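Local coordinates for putative Glycerophosphoryl diester phosphodiesterase (Silicibacter pomeroyi, PDB 3L12), which belongs to the glycerophosphoryl diester phosphodiesterase family, adopts a TIM-barrel fold and binds a magnesium ion, at residues R19-R24 and V46-F51. Residues are numbered along the deposited sequence; the frame is centred on the assembly and turned at random.
With MG (magnesium ion), chain C.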
ATOM      1  N   ARG A  19       0.268 -13.761  14.495  1.00  7.13           N
ATOM      2  CA  ARG A  19       1.105 -12.624  14.107  1.00  7.25           C
ATOM      3  C   ARG A  19       1.171 -12.505  12.585  1.00  6.43           C
ATOM      4  O   ARG A  19       1.054 -13.533  11.864  1.00  7.68           O
ATOM      5  CB  ARG A  19       2.531 -12.744  14.673  1.00  7.13           C
ATOM      6  CG  ARG A  19       2.613 -12.897  16.177  1.00  7.90           C
ATOM      7  CD  ARG A  19       1.994 -11.744  16.925  1.00  8.66           C
ATOM      8  NE  ARG A  19       2.062 -12.064  18.356  1.00 10.36           N
ATOM      9  CZ  ARG A  19       1.697 -11.245  19.324  1.00 12.79           C
ATOM     10  NH1 ARG A  19       1.228 -10.052  19.054  1.00 13.45           N
ATOM     11  NH2 ARG A  19       1.815 -11.627  20.589  1.00 13.95           N
ATOM     12  N   VAL A  20       1.331 -11.261  12.133  1.00  7.10           N
ATOM     13  CA  VAL A  20       1.426 -10.931  10.686  1.00  7.24           C
ATOM     14  C   VAL A  20       2.808 -10.325  10.448  1.00  7.05           C
ATOM     15  O   VAL A  20       3.158  -9.299  11.007  1.00  7.12           O
ATOM     16  CB  VAL A  20       0.318 -10.020  10.188  1.00  7.96           C
ATOM     17  CG1 VAL A  20       0.484  -9.695   8.675  1.00  8.02           C
ATOM     18  CG2 VAL A  20      -1.088 -10.685  10.415  1.00  9.52           C
ATOM     19  N   ILE A  21       3.603 -11.032   9.640  1.00  7.99           N
ATOM     20  CA  ILE A  21       4.955 -10.606   9.314  1.00  6.85           C
ATOM     21  C   ILE A  21       4.975 -10.185   7.845  1.00  5.00           C
ATOM     22  O   ILE A  21       4.653 -10.959   6.968  1.00  8.85           O
ATOM     23  CB  ILE A  21       6.010 -11.638   9.634  1.00  7.71           C
ATOM     24  CG1 ILE A  21       5.956 -12.105  11.111  1.00 10.05           C
ATOM     25  CG2 ILE A  21       7.459 -11.079   9.317  1.00  8.51           C
ATOM     26  CD1 ILE A  21       5.098 -13.340  11.350  1.00 10.18           C
ATOM     27  N   GLY A  22       5.393  -8.933   7.616  1.00  7.40           N
ATOM     28  CA  GLY A  22       5.448  -8.343   6.284  1.00  7.21           C
ATOM     29  C   GLY A  22       6.628  -8.836   5.496  1.00  6.53           C
ATOM     30  O   GLY A  22       7.778  -8.533   5.860  1.00  7.78           O
ATOM     31  N   HIS A  23       6.386  -9.659   4.468  1.00  7.52           N
ATOM     32  CA  HIS A  23       7.487 -10.264   3.688  1.00  6.53           C
ATOM     33  C   HIS A  23       8.197  -9.203   2.819  1.00  7.35           C
ATOM     34  O   HIS A  23       7.590  -8.609   1.898  1.00  6.34           O
ATOM     35  CB  HIS A  23       6.949 -11.389   2.823  1.00  7.58           C
ATOM     36  CG  HIS A  23       8.021 -12.226   2.221  1.00  7.60           C
ATOM     37  ND1 HIS A  23       8.076 -12.481   0.862  1.00  8.01           N
ATOM     38  CD2 HIS A  23       9.088 -12.843   2.772  1.00  8.39           C
ATOM     39  CE1 HIS A  23       9.120 -13.281   0.624  1.00  8.97           C
ATOM     40  NE2 HIS A  23       9.755 -13.487   1.764  1.00  7.78           N
ATOM     41  N   ARG A  24       9.482  -8.945   3.131  1.00  7.57           N
ATOM     42  CA  ARG A  24      10.296  -7.891   2.490  1.00  6.76           C
ATOM     43  C   ARG A  24       9.593  -6.545   2.604  1.00  8.86           C
ATOM     44  O   ARG A  24       9.759  -5.706   1.805  1.00  8.14           O
ATOM     45  CB  ARG A  24      10.610  -8.236   1.020  1.00  7.57           C
ATOM     46  CG  ARG A  24      11.123  -9.649   0.895  1.00  6.69           C
ATOM     47  CD  ARG A  24      11.475 -10.030  -0.517  1.00  8.04           C
ATOM     48  NE  ARG A  24      11.845 -11.428  -0.496  1.00  7.20           N
ATOM     49  CZ  ARG A  24      12.088 -12.187  -1.578  1.00  8.18           C
ATOM     50  NH1 ARG A  24      12.035 -11.688  -2.823  1.00  6.88           N
ATOM     51  NH2 ARG A  24      12.341 -13.486  -1.404  1.00  9.56           N
ATOM     52  N   VAL A  46       1.280  -3.218  10.495  1.00  7.23           N
ATOM     53  CA  VAL A  46       2.029  -4.408  10.618  1.00  7.74           C
ATOM     54  C   VAL A  46       3.097  -4.134  11.680  1.00  7.30           C
ATOM     55  O   VAL A  46       3.767  -3.123  11.646  1.00  9.43           O
ATOM     56  CB  VAL A  46       2.611  -4.806   9.258  1.00  8.14           C
ATOM     57  CG1 VAL A  46       3.609  -5.947   9.379  1.00 10.93           C
ATOM     58  CG2 VAL A  46       1.467  -5.168   8.257  1.00  9.48           C
ATOM     59  N   ARG A  47       3.262  -5.089  12.594  1.00  7.72           N
ATOM     60  CA  ARG A  47       4.158  -4.945  13.727  1.00  9.46           C
ATOM     61  C   ARG A  47       5.445  -5.793  13.642  1.00  7.51           C
ATOM     62  O   ARG A  47       6.262  -5.794  14.577  1.00  9.22           O
ATOM     63  CB  ARG A  47       3.406  -5.327  14.987  1.00 10.65           C
ATOM     64  CG  ARG A  47       2.146  -4.513  15.260  1.00 15.58           C
ATOM     65  CD  ARG A  47       2.467  -3.105  15.672  1.00 19.43           C
ATOM     66  NE  ARG A  47       3.545  -3.108  16.687  1.00 24.07           N
ATOM     67  CZ  ARG A  47       4.761  -2.524  16.586  1.00 27.70           C
ATOM     68  NH1 ARG A  47       5.098  -1.734  15.567  1.00 27.69           N
ATOM     69  NH2 ARG A  47       5.646  -2.696  17.575  1.00 29.53           N
ATOM     70  N   ALA A  48       5.618  -6.519  12.570  1.00  6.84           N
ATOM     71  CA  ALA A  48       6.782  -7.352  12.358  1.00  6.07           C
ATOM     72  C   ALA A  48       7.130  -7.405  10.883  1.00  5.68           C
ATOM     73  O   ALA A  48       6.252  -7.458  10.029  1.00  6.18           O
ATOM     74  CB  ALA A  48       6.513  -8.718  12.864  1.00  7.78           C
ATOM     75  N   LEU A  49       8.424  -7.368  10.596  1.00  7.22           N
ATOM     76  CA  LEU A  49       8.928  -7.317   9.255  1.00  7.78           C
ATOM     77  C   LEU A  49       9.926  -8.407   9.040  1.00  8.44           C
ATOM     78  O   LEU A  49      10.727  -8.688   9.926  1.00 10.15           O
ATOM     79  CB  LEU A  49       9.702  -5.999   9.028  1.00 10.18           C
ATOM     80  CG  LEU A  49       9.002  -4.656   9.244  1.00  9.52           C
ATOM     81  CD1 LEU A  49       9.945  -3.509   9.045  1.00  9.83           C
ATOM     82  CD2 LEU A  49       7.785  -4.549   8.285  1.00  9.65           C
ATOM     83  N   GLU A  50       9.921  -8.984   7.851  1.00  6.02           N
ATOM     84  CA  GLU A  50      10.974  -9.853   7.429  1.00  6.48           C
ATOM     85  C   GLU A  50      11.721  -9.187   6.276  1.00  6.66           C
ATOM     86  O   GLU A  50      11.111  -8.532   5.410  1.00  6.88           O
ATOM     87  CB  GLU A  50      10.426 -11.171   7.000  1.00  7.11           C
ATOM     88  CG  GLU A  50      11.448 -12.249   6.638  1.00  6.21           C
ATOM     89  CD  GLU A  50      11.968 -12.252   5.205  1.00  7.77           C
ATOM     90  OE1 GLU A  50      11.516 -11.463   4.376  1.00  7.25           O
ATOM     91  OE2 GLU A  50      12.852 -13.108   4.862  1.00  8.03           O
ATOM     92  N   PHE A  51      13.025  -9.350   6.251  1.00  6.64           N
ATOM     93  CA  PHE A  51      13.825  -8.803   5.191  1.00  7.17           C
ATOM     94  C   PHE A  51      15.143  -9.592   5.132  1.00  8.77           C
ATOM     95  O   PHE A  51      15.435 -10.364   6.043  1.00  6.80           O
ATOM     96  CB  PHE A  51      14.059  -7.326   5.431  1.00  6.74           C
ATOM     97  CG  PHE A  51      14.713  -7.045   6.743  1.00  7.17           C
ATOM     98  CD1 PHE A  51      13.957  -6.880   7.874  1.00 10.75           C
ATOM     99  CD2 PHE A  51      16.114  -6.964   6.854  1.00  9.85           C
ATOM    100  CE1 PHE A  51      14.561  -6.598   9.106  1.00 11.23           C
ATOM    101  CE2 PHE A  51      16.724  -6.696   8.085  1.00 11.62           C
ATOM    102  CZ  PHE A  51      15.916  -6.499   9.207  1.00 11.74           C
TER
HETATM  103 MG    MG C 313      13.677 -13.727   3.023  1.00 11.99          MG
HETATM  104  O   HOH W   1       1.681  -7.482  12.372  1.00  6.09           O
HETATM  105  O   HOH W   2      12.601 -12.215   2.088  1.00  6.36           O
HETATM  106  O   HOH W   3      14.068 -14.586   1.110  1.00  8.36           O
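His23 and Glu50 run side by side out of two neighbouring parallel strands, 19-23 and 48-55, which with helix 35-43 form a beta-alpha-beta unit of the TIM barrel. Glu50 OE2 binds the magnesium ion at 2.1 Å, while OE1 turns back toward strand 19-23, coming 3.2 Å from His23 CD2. OE1 also accepts a hydrogen bond from a metal-bound water, which in turn takes one from Arg24 NE at 2.8 Å; the guanidinium thus reaches Glu50 and the metal through water, whereas Arg24 N bonds Glu50 O directly but weakly. The Glu50 chain is bent about CB-CG (chi2 -86°), which lets the carboxylate lie alongside the imidazole, their planes 26° apart. Arg24 CG sits over the centre of one face of that ring, and His23 ND1 is hydrogen-bonded to Asp296. Asp52 and Glu149 are the other protein ligands of the metal, and Glu32 forms a salt bridge with Arg24.

Behind this site the backbones hold the two strands in step. Gly22 N donates to Ala48 O and Glu50 N to Gly22 O, both 3.0 Å long and nearly straight (N-H...O 174°). On the side of the sheet that carries His23 and Glu50, Ile21 lays CG2 against Glu50 CB and CG1 against Ala48 CB. Just before strand 48-55 a water bridges the chains, donating to Val20 O at 2.7 Å and accepting from Arg47 N at 2.9 Å, while buried Ala48 N finds no partner.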